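Local structure of HTH cro/C1-type domain-containing protein (Thermotoga maritima, 2WUS) at residues W5-E10 with I40-K46; T11-R16 with Y61-L67; E51-K55 with Y76-K80. The protein binds the bacterial actin MreB through this helix-turn-helix domain of the cell shape protein RodZ, which takes part in cell wall morphogenesis. All coordinates share one frame. Residue numbers count along the deposited sequence, not the author numbering.

Contact 1 of 3, residues W5-E10 with I40-K46; sequences WKELGE and IEEGDLK
This is a tight, partly buried backbone-to-backbone contact between helix 3-17 and the C-terminal end of helix 34-42, with the loop after it. The closest CA pairs are G9 with E41 at 3.5 Å and K6 with G43 at 4.0 Å. Such an approach needs glycine on both sides: a CB on G9 would clash with I40 O and E41 O, and one on G43 with K6 CA. G9 CA makes CA-H...O contacts to I40 O (3.1 Å) and E41 O (3.2 Å). G43 has phi/psi 80/24 and is the C-prime residue of a Schellman motif. The chain then turns so that L45 (chi1 m, chi2 t) reaches W5 (chi1 m, chi2 -4°). L45 CD1 makes a CH-pi contact, 3.8 Å from the centroid of the five-membered ring of W5. L8 CD1 lies 4.4 Å from L45 CD1. Beyond the pair, W5 NE1 hydrogen-bonds to Y76 O of helix 69-84. L8 also touches that helix, and packs on I58 of helix 51-64.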
loop_
_atom_site.group_PDB
_atom_site.type_symbol
_atom_site.label_atom_id
_atom_site.label_comp_id
_atom_site.label_asym_id
_atom_site.label_seq_id
_atom_site.Cartn_x
_atom_site.Cartn_y
_atom_site.Cartn_z
ATOM N N TRP C 5 15.187 -18.656 -17.305
ATOM C CA TRP C 5 15.512 -18.783 -15.880
ATOM C C TRP C 5 16.900 -19.423 -15.721
ATOM O O TRP C 5 17.732 -18.957 -14.937
ATOM C CB TRP C 5 14.481 -19.643 -15.136
ATOM C CG TRP C 5 13.151 -19.010 -14.854
ATOM C CD1 TRP C 5 12.775 -17.715 -15.113
ATOM C CD2 TRP C 5 12.002 -19.626 -14.251
ATOM N NE1 TRP C 5 11.476 -17.504 -14.710
ATOM C CE2 TRP C 5 10.984 -18.683 -14.169
ATOM C CE3 TRP C 5 11.756 -20.924 -13.761
ATOM C CZ2 TRP C 5 9.733 -18.950 -13.626
ATOM C CZ3 TRP C 5 10.507 -21.197 -13.223
ATOM C CH2 TRP C 5 9.517 -20.220 -13.157
ATOM N N LYS C 6 17.129 -20.505 -16.466
ATOM C CA LYS C 6 18.394 -21.222 -16.417
ATOM C C LYS C 6 19.540 -20.267 -16.693
ATOM O O LYS C 6 20.537 -20.256 -15.978
ATOM C CB LYS C 6 18.406 -22.363 -17.430
ATOM C CG LYS C 6 17.676 -23.613 -16.976
ATOM C CD LYS C 6 17.991 -24.791 -17.896
ATOM C CE LYS C 6 17.148 -26.001 -17.544
ATOM N NZ LYS C 6 17.423 -26.473 -16.159
ATOM N N GLU C 7 19.377 -19.461 -17.735
ATOM C CA GLU C 7 20.354 -18.447 -18.101
ATOM C C GLU C 7 20.417 -17.362 -17.033
ATOM O O GLU C 7 21.416 -16.655 -16.888
ATOM C CB GLU C 7 19.992 -17.840 -19.454
ATOM C CG GLU C 7 19.209 -16.556 -19.366
ATOM C CD GLU C 7 18.847 -16.002 -20.738
ATOM O OE1 GLU C 7 18.123 -16.703 -21.489
ATOM O OE2 GLU C 7 19.287 -14.869 -21.064
ATOM N N LEU C 8 19.329 -17.238 -16.286
ATOM C CA LEU C 8 19.282 -16.334 -15.162
ATOM C C LEU C 8 20.294 -16.826 -14.145
ATOM O O LEU C 8 21.322 -16.194 -13.927
ATOM C CB LEU C 8 17.887 -16.341 -14.549
ATOM C CG LEU C 8 17.418 -15.093 -13.806
ATOM C CD1 LEU C 8 16.730 -15.508 -12.530
ATOM C CD2 LEU C 8 18.584 -14.152 -13.529
ATOM N N GLY C 9 19.995 -17.968 -13.534
ATOM C CA GLY C 9 20.860 -18.560 -12.529
ATOM C C GLY C 9 22.272 -18.787 -13.030
ATOM O O GLY C 9 23.234 -18.775 -12.251
ATOM N N GLU C 10 22.408 -18.987 -14.337
ATOM C CA GLU C 10 23.721 -19.179 -14.930
ATOM C C GLU C 10 24.538 -17.909 -14.810
ATOM O O GLU C 10 25.742 -17.964 -14.603
ATOM C CB GLU C 10 23.601 -19.571 -16.392
ATOM C CG GLU C 10 24.446 -20.757 -16.804
ATOM C CD GLU C 10 24.181 -21.148 -18.252
ATOM O OE1 GLU C 10 24.418 -20.312 -19.157
ATOM O OE2 GLU C 10 23.723 -22.288 -18.489
ATOM N N ILE C 40 18.132 -21.162 -7.344
ATOM C CA ILE C 40 18.115 -20.007 -8.242
ATOM C C ILE C 40 19.156 -20.123 -9.346
ATOM O O ILE C 40 18.907 -19.723 -10.493
ATOM C CB ILE C 40 18.334 -18.700 -7.469
ATOM C CG1 ILE C 40 17.035 -18.293 -6.772
ATOM C CG2 ILE C 40 18.808 -17.607 -8.394
ATOM C CD1 ILE C 40 17.216 -17.175 -5.799
ATOM N N GLU C 41 20.316 -20.681 -8.997
ATOM C CA GLU C 41 21.435 -20.748 -9.919
ATOM C C GLU C 41 21.224 -21.843 -10.966
ATOM O O GLU C 41 21.540 -21.668 -12.153
ATOM C CB GLU C 41 22.752 -20.925 -9.163
ATOM C CG GLU C 41 23.194 -19.701 -8.360
ATOM C CD GLU C 41 24.667 -19.765 -7.911
ATOM O OE1 GLU C 41 25.294 -18.691 -7.751
ATOM O OE2 GLU C 41 25.203 -20.880 -7.718
ATOM N N GLU C 42 20.666 -22.968 -10.540
ATOM C CA GLU C 42 20.354 -24.027 -11.493
ATOM C C GLU C 42 19.036 -23.754 -12.230
ATOM O O GLU C 42 18.568 -24.560 -13.045
ATOM C CB GLU C 42 20.375 -25.394 -10.812
ATOM C CG GLU C 42 20.045 -25.354 -9.354
ATOM C CD GLU C 42 20.596 -26.552 -8.623
ATOM O OE1 GLU C 42 19.860 -27.148 -7.797
ATOM O OE2 GLU C 42 21.772 -26.898 -8.888
ATOM N N GLY C 43 18.462 -22.590 -11.933
ATOM C CA GLY C 43 17.316 -22.065 -12.651
ATOM C C GLY C 43 15.982 -22.651 -12.238
ATOM O O GLY C 43 15.034 -22.633 -13.019
ATOM N N ASP C 44 15.894 -23.157 -11.014
ATOM C CA ASP C 44 14.708 -23.902 -10.585
ATOM C C ASP C 44 13.844 -23.119 -9.587
ATOM O O ASP C 44 14.001 -23.231 -8.364
ATOM C CB ASP C 44 15.111 -25.268 -10.013
ATOM C CG ASP C 44 13.955 -25.985 -9.353
ATOM O OD1 ASP C 44 14.164 -26.586 -8.275
ATOM O OD2 ASP C 44 12.833 -25.935 -9.903
ATOM N N LEU C 45 12.905 -22.345 -10.116
ATOM C CA LEU C 45 12.207 -21.369 -9.298
ATOM C C LEU C 45 10.762 -21.731 -9.010
ATOM O O LEU C 45 10.132 -21.114 -8.156
ATOM C CB LEU C 45 12.254 -20.015 -9.986
ATOM C CG LEU C 45 13.621 -19.571 -10.487
ATOM C CD1 LEU C 45 13.504 -18.213 -11.118
ATOM C CD2 LEU C 45 14.633 -19.549 -9.347
ATOM N N LYS C 46 10.245 -22.734 -9.709
ATOM C CA LYS C 46 8.814 -22.995 -9.720
ATOM C C LYS C 46 8.084 -22.835 -8.378
ATOM O O LYS C 46 7.070 -22.134 -8.318
ATOM C CB LYS C 46 8.507 -24.350 -10.340
ATOM C CG LYS C 46 7.044 -24.513 -10.723
ATOM C CD LYS C 46 6.612 -23.476 -11.756
ATOM C CE LYS C 46 5.163 -23.705 -12.150
ATOM N NZ LYS C 46 4.588 -24.860 -11.389
#

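Contact 2 of 3, residues T11-R16 with Y61-L67; sequences TFRKKR and YSEFLEL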
loop_
_atom_site.group_PDB
_atom_site.type_symbol
_atom_site.label_atom_id
_atom_site.label_comp_id
_atom_site.label_asym_id
_atom_site.label_seq_id
_atom_site.Cartn_x
_atom_site.Cartn_y
_atom_site.Cartn_z
ATOM N N THR C 11 23.890 -16.759 -14.938
ATOM C CA THR C 11 24.620 -15.506 -14.837
ATOM C C THR C 11 25.020 -15.265 -13.394
ATOM O O THR C 11 26.130 -14.797 -13.116
ATOM C CB THR C 11 23.810 -14.308 -15.369
ATOM O OG1 THR C 11 23.308 -14.614 -16.672
ATOM C CG2 THR C 11 24.686 -13.061 -15.461
ATOM N N PHE C 12 24.103 -15.586 -12.483
ATOM C CA PHE C 12 24.349 -15.471 -11.047
ATOM C C PHE C 12 25.530 -16.327 -10.632
ATOM O O PHE C 12 26.478 -15.824 -10.022
ATOM C CB PHE C 12 23.125 -15.911 -10.237
ATOM C CG PHE C 12 22.074 -14.853 -10.085
ATOM C CD1 PHE C 12 22.385 -13.623 -9.531
ATOM C CD2 PHE C 12 20.763 -15.099 -10.474
ATOM C CE1 PHE C 12 21.418 -12.654 -9.383
ATOM C CE2 PHE C 12 19.797 -14.136 -10.328
ATOM C CZ PHE C 12 20.124 -12.908 -9.781
ATOM N N ARG C 13 25.459 -17.624 -10.948
ATOM C CA ARG C 13 26.530 -18.545 -10.591
ATOM C C ARG C 13 27.832 -17.975 -11.102
ATOM O O ARG C 13 28.777 -17.794 -10.337
ATOM C CB ARG C 13 26.298 -19.942 -11.174
ATOM C CG ARG C 13 27.511 -20.885 -11.101
ATOM C CD ARG C 13 27.113 -22.371 -11.236
ATOM N NE ARG C 13 26.869 -23.003 -9.931
ATOM C CZ ARG C 13 26.192 -24.138 -9.732
ATOM N NH1 ARG C 13 26.043 -24.609 -8.498
ATOM N NH2 ARG C 13 25.657 -24.804 -10.751
ATOM N N LYS C 14 27.853 -17.653 -12.393
ATOM C CA LYS C 14 29.065 -17.186 -13.059
ATOM C C LYS C 14 29.636 -15.923 -12.427
ATOM O O LYS C 14 30.857 -15.762 -12.331
ATOM C CB LYS C 14 28.815 -16.964 -14.555
ATOM C CG LYS C 14 29.975 -16.307 -15.287
ATOM C CD LYS C 14 29.667 -16.126 -16.766
ATOM C CE LYS C 14 30.755 -15.328 -17.474
ATOM N NZ LYS C 14 30.394 -15.047 -18.897
ATOM N N LYS C 15 28.749 -15.033 -11.994
ATOM C CA LYS C 15 29.176 -13.749 -11.454
ATOM C C LYS C 15 29.631 -13.875 -10.008
ATOM O O LYS C 15 30.449 -13.088 -9.529
ATOM C CB LYS C 15 28.045 -12.733 -11.556
ATOM C CG LYS C 15 28.509 -11.342 -11.899
ATOM C CD LYS C 15 29.233 -10.686 -10.760
ATOM C CE LYS C 15 30.332 -9.780 -11.294
ATOM N NZ LYS C 15 29.901 -8.998 -12.490
ATOM N N ARG C 16 29.093 -14.863 -9.304
ATOM C CA ARG C 16 29.478 -15.063 -7.920
ATOM C C ARG C 16 30.884 -15.646 -7.876
ATOM O O ARG C 16 31.725 -15.230 -7.079
ATOM C CB ARG C 16 28.490 -15.986 -7.214
ATOM C CG ARG C 16 28.828 -16.222 -5.756
ATOM C CD ARG C 16 27.764 -17.055 -5.093
ATOM N NE ARG C 16 27.414 -18.202 -5.912
ATOM C CZ ARG C 16 28.138 -19.314 -5.972
ATOM N NH1 ARG C 16 27.746 -20.320 -6.743
ATOM N NH2 ARG C 16 29.255 -19.416 -5.258
ATOM N N TYR C 61 20.148 -10.616 -4.571
ATOM C CA TYR C 61 21.306 -11.290 -5.132
ATOM C C TYR C 61 21.987 -10.359 -6.106
ATOM O O TYR C 61 23.162 -10.064 -5.970
ATOM C CB TYR C 61 20.865 -12.534 -5.888
ATOM C CG TYR C 61 21.829 -13.692 -5.810
ATOM C CD1 TYR C 61 22.969 -13.625 -5.021
ATOM C CD2 TYR C 61 21.586 -14.863 -6.518
ATOM C CE1 TYR C 61 23.838 -14.693 -4.948
ATOM C CE2 TYR C 61 22.439 -15.930 -6.448
ATOM C CZ TYR C 61 23.565 -15.845 -5.663
ATOM O OH TYR C 61 24.422 -16.923 -5.604
ATOM N N SER C 62 21.232 -9.892 -7.091
ATOM C CA SER C 62 21.772 -9.007 -8.118
ATOM C C SER C 62 22.465 -7.773 -7.559
ATOM O O SER C 62 23.452 -7.323 -8.116
ATOM C CB SER C 62 20.662 -8.570 -9.063
ATOM O OG SER C 62 20.008 -9.700 -9.595
ATOM N N GLU C 63 21.928 -7.214 -6.482
ATOM C CA GLU C 63 22.502 -6.029 -5.861
ATOM C C GLU C 63 23.788 -6.385 -5.134
ATOM O O GLU C 63 24.712 -5.578 -5.068
ATOM C CB GLU C 63 21.518 -5.419 -4.862
ATOM C CG GLU C 63 20.336 -4.664 -5.480
ATOM C CD GLU C 63 19.487 -3.947 -4.426
ATOM O OE1 GLU C 63 18.344 -3.544 -4.740
ATOM O OE2 GLU C 63 19.966 -3.791 -3.280
ATOM N N PHE C 64 23.824 -7.596 -4.579
ATOM C CA PHE C 64 24.998 -8.128 -3.890
ATOM C C PHE C 64 26.182 -8.383 -4.828
ATOM O O PHE C 64 27.328 -8.118 -4.474
ATOM C CB PHE C 64 24.636 -9.421 -3.160
ATOM C CG PHE C 64 25.823 -10.184 -2.651
ATOM C CD1 PHE C 64 26.661 -9.633 -1.685
ATOM C CD2 PHE C 64 26.101 -11.457 -3.132
ATOM C CE1 PHE C 64 27.749 -10.324 -1.221
ATOM C CE2 PHE C 64 27.200 -12.165 -2.666
ATOM C CZ PHE C 64 28.021 -11.597 -1.709
ATOM N N LEU C 65 25.893 -8.927 -6.006
ATOM C CA LEU C 65 26.875 -9.074 -7.076
ATOM C C LEU C 65 26.835 -7.804 -7.927
ATOM O O LEU C 65 26.054 -6.902 -7.659
ATOM C CB LEU C 65 26.547 -10.308 -7.914
ATOM C CG LEU C 65 26.325 -11.602 -7.112
ATOM C CD1 LEU C 65 25.854 -12.744 -8.003
ATOM C CD2 LEU C 65 27.566 -12.011 -6.341
ATOM N N GLU C 66 27.670 -7.704 -8.945
ATOM C CA GLU C 66 27.734 -6.452 -9.700
ATOM C C GLU C 66 26.509 -6.275 -10.591
ATOM O O GLU C 66 26.397 -5.281 -11.303
ATOM C CB GLU C 66 29.019 -6.402 -10.552
ATOM C CG GLU C 66 29.326 -5.051 -11.222
ATOM C CD GLU C 66 29.007 -5.016 -12.723
ATOM O OE1 GLU C 66 28.848 -3.903 -13.276
ATOM O OE2 GLU C 66 28.916 -6.093 -13.355
ATOM N N LEU C 67 25.593 -7.236 -10.552
ATOM C CA LEU C 67 24.572 -7.353 -11.599
ATOM C C LEU C 67 23.574 -6.186 -11.696
ATOM O O LEU C 67 23.378 -5.449 -10.728
ATOM C CB LEU C 67 23.816 -8.673 -11.454
ATOM C CG LEU C 67 24.355 -9.888 -12.207
ATOM C CD1 LEU C 67 25.602 -9.512 -12.967
ATOM C CD2 LEU C 67 24.624 -11.038 -11.236
#
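A salt bridge crosses the surface edge of this contact: K15 NZ lies 3.2 Å from E66 OE2. As a hydrogen bond it is weak, and E66 is poorly ordered. A second polar group is buried. R16 NE and Y61 OH are 3.3 Å apart, and both side chains have their main partner in E41 of helix 34-42. R16 forms a salt bridge with E41, and Y61 OH a hydrogen bond. Next to them F12 and Y61 form an offset stack, with centroids 4.6 Å apart and planes at 19°. F12 CZ comes within 3.2 Å of S62 OG at the ring edge, while the S62 hydroxyl hydrogen-bonds to I58 O. L65 is the first non-helical residue after helix 51-64. Its CD1 sits 3.9 Å from F12 CD1, and its CD2 is 3.9 Å from R16 CA. The turn brings L67 back to helix 3-17: L67 CD2 lies 3.8 Å from F12 CD1, and L67 CD1 lies 3.6 Å from K15 CG. The aliphatic part of K15 thus packs on leucine while its amine reaches E66. Helix 3-17 packing against the C-terminal end of helix 51-64, beside the helix-turn-helix pair 23-29 and 34-42, is characteristic of the compact all-helical Cro/C1-type domain.

Contact 3 of 3, residues E51-K55 with Y76-K80; sequences EVYIK and YEEGK
The start of helix 51-64 faces the middle of helix 69-84, and side chains alone bridge the gap. Both segments are helical throughout. Their axes approach to 12.6 Å, and their N-to-C directions differ by 142°, so the pair is antiparallel but clearly inclined. The backbones are closer at one end: K55 and Y76 CA atoms are 7.8 Å apart, E51 and K80 CA atoms 10.3 Å. Y76 comes first and fills the space between the helices. With chi1 t and chi2 64°, its ring has I54 over one face, I54 CG2 to Y76 CZ being 4.0 Å. K55 CG lies 3.5 Å from Y76 CE2. The Y76 ring also meets that of W5, from helix 3-17. One residue on, E77 (chi2 p, chi3 75°) bends its carboxylate back toward K55. K55 starts m, t and then curls p, p, which brings K55 NZ to 2.6 Å from E77 OE1 in a hydrogen-bonded salt bridge. E77 OE2 also comes within 3.6 Å of E51 OE1, a pair of like charges. A turn further along, K80 is fully extended, though poorly ordered. K80 NZ reaches E51 OE2 at 3.5 Å, a salt bridge with a weak hydrogen bond. E51 is itself extended, chi1 and chi2 both t. On helix 51-64, V52 and Y53 pack on the neighbouring MreB chain. The contact therefore combines a small apolar centre around Y76 with a charged rim, where two lysines offset the close carboxylates of E51 and E77.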
loop_
_atom_site.group_PDB
_atom_site.type_symbol
_atom_site.label_atom_id
_atom_site.label_comp_id
_atom_site.label_asym_id
_atom_site.label_seq_id
_atom_site.Cartn_x
_atom_site.Cartn_y
_atom_site.Cartn_z
ATOM N N GLU C 51 5.747 -15.617 -5.420
ATOM C CA GLU C 51 6.337 -14.814 -6.483
ATOM C C GLU C 51 6.919 -13.505 -5.946
ATOM O O GLU C 51 8.019 -13.117 -6.308
ATOM C CB GLU C 51 5.331 -14.536 -7.603
ATOM C CG GLU C 51 5.812 -13.489 -8.594
ATOM C CD GLU C 51 5.202 -13.646 -9.973
ATOM O OE1 GLU C 51 5.377 -12.737 -10.813
ATOM O OE2 GLU C 51 4.555 -14.684 -10.221
ATOM N N VAL C 52 6.185 -12.827 -5.075
ATOM C CA VAL C 52 6.642 -11.545 -4.545
ATOM C C VAL C 52 8.006 -11.661 -3.882
ATOM O O VAL C 52 8.862 -10.782 -4.010
ATOM C CB VAL C 52 5.629 -10.961 -3.539
ATOM C CG1 VAL C 52 6.337 -10.230 -2.390
ATOM C CG2 VAL C 52 4.612 -10.066 -4.275
ATOM N N TYR C 53 8.200 -12.764 -3.178
ATOM C CA TYR C 53 9.447 -12.994 -2.486
ATOM C C TYR C 53 10.560 -13.515 -3.421
ATOM O O TYR C 53 11.736 -13.210 -3.229
ATOM C CB TYR C 53 9.193 -13.927 -1.319
ATOM C CG TYR C 53 8.376 -13.315 -0.211
ATOM C CD1 TYR C 53 8.744 -12.101 0.363
ATOM C CD2 TYR C 53 7.250 -13.966 0.303
ATOM C CE1 TYR C 53 8.002 -11.549 1.403
ATOM C CE2 TYR C 53 6.503 -13.409 1.343
ATOM C CZ TYR C 53 6.879 -12.206 1.878
ATOM O OH TYR C 53 6.161 -11.660 2.910
ATOM N N ILE C 54 10.188 -14.285 -4.438
ATOM C CA ILE C 54 11.170 -14.737 -5.416
ATOM C C ILE C 54 11.781 -13.555 -6.135
ATOM O O ILE C 54 12.966 -13.547 -6.458
ATOM C CB ILE C 54 10.561 -15.630 -6.490
ATOM C CG1 ILE C 54 10.254 -17.011 -5.922
ATOM C CG2 ILE C 54 11.521 -15.758 -7.632
ATOM C CD1 ILE C 54 9.296 -17.815 -6.773
ATOM N N LYS C 55 10.960 -12.554 -6.403
ATOM C CA LYS C 55 11.435 -11.418 -7.157
ATOM C C LYS C 55 12.299 -10.547 -6.263
ATOM O O LYS C 55 13.025 -9.686 -6.752
ATOM C CB LYS C 55 10.266 -10.637 -7.772
ATOM C CG LYS C 55 9.617 -11.328 -8.949
ATOM C CD LYS C 55 8.138 -10.972 -9.089
ATOM C CE LYS C 55 7.923 -9.524 -9.490
ATOM N NZ LYS C 55 8.351 -9.224 -10.890
ATOM N N TYR C 76 13.724 -12.860 -15.314
ATOM C CA TYR C 76 12.808 -13.675 -14.540
ATOM C C TYR C 76 11.438 -13.617 -15.201
ATOM O O TYR C 76 10.758 -14.631 -15.309
ATOM C CB TYR C 76 12.729 -13.282 -13.055
ATOM C CG TYR C 76 11.589 -13.999 -12.341
ATOM C CD1 TYR C 76 11.598 -15.378 -12.200
ATOM C CD2 TYR C 76 10.489 -13.309 -11.846
ATOM C CE1 TYR C 76 10.560 -16.054 -11.574
ATOM C CE2 TYR C 76 9.443 -13.980 -11.214
ATOM C CZ TYR C 76 9.487 -15.356 -11.083
ATOM O OH TYR C 76 8.467 -16.052 -10.467
ATOM N N GLU C 77 11.058 -12.434 -15.676
ATOM C CA GLU C 77 9.706 -12.230 -16.212
ATOM C C GLU C 77 9.502 -12.807 -17.617
ATOM O O GLU C 77 8.427 -13.320 -17.930
ATOM C CB GLU C 77 9.289 -10.752 -16.148
ATOM C CG GLU C 77 7.832 -10.531 -15.704
ATOM C CD GLU C 77 7.607 -10.792 -14.215
ATOM O OE1 GLU C 77 8.007 -9.939 -13.392
ATOM O OE2 GLU C 77 7.018 -11.841 -13.867
ATOM N N GLU C 78 10.530 -12.729 -18.456
ATOM C CA GLU C 78 10.508 -13.450 -19.719
ATOM C C GLU C 78 10.300 -14.922 -19.379
ATOM O O GLU C 78 9.558 -15.636 -20.053
ATOM C CB GLU C 78 11.832 -13.297 -20.474
ATOM C CG GLU C 78 12.289 -11.873 -20.787
ATOM C CD GLU C 78 13.621 -11.840 -21.551
ATOM O OE1 GLU C 78 14.375 -10.847 -21.427
ATOM O OE2 GLU C 78 13.921 -12.817 -22.273
ATOM N N GLY C 79 10.963 -15.368 -18.317
ATOM C CA GLY C 79 10.935 -16.769 -17.947
ATOM C C GLY C 79 9.530 -17.230 -17.629
ATOM O O GLY C 79 9.152 -18.367 -17.911
ATOM N N LYS C 80 8.752 -16.334 -17.033
ATOM C CA LYS C 80 7.403 -16.663 -16.605
ATOM C C LYS C 80 6.524 -16.815 -17.838
ATOM O O LYS C 80 5.791 -17.796 -17.968
ATOM C CB LYS C 80 6.858 -15.582 -15.663
ATOM C CG LYS C 80 5.588 -15.976 -14.913
ATOM C CD LYS C 80 5.018 -14.813 -14.108
ATOM C CE LYS C 80 3.539 -15.038 -13.800
ATOM N NZ LYS C 80 2.894 -13.851 -13.167
#

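The three contacts join four of the five helices of one small domain. Contacts 1 and 2 share helix 3-17, and their centres are 12 Å apart. They meet at E41, whose OE2 is 2.8 Å from R16 NH1 in a salt bridge and whose OE1 is 2.9 Å from Y61 OH, probably a hydrogen bond. The centres of contacts 1 and 3 are 11 Å apart, and the two meet at Y76: W5 NE1 is 3.0 Å from Y76 O, and L45 CD1 is 3.6 Å from Y76 CD1. Contacts 2 and 3 share helix 51-64 but do not touch, their nearest atoms being about 8 Å apart. Of the three, contact 3 is the one next to MreB.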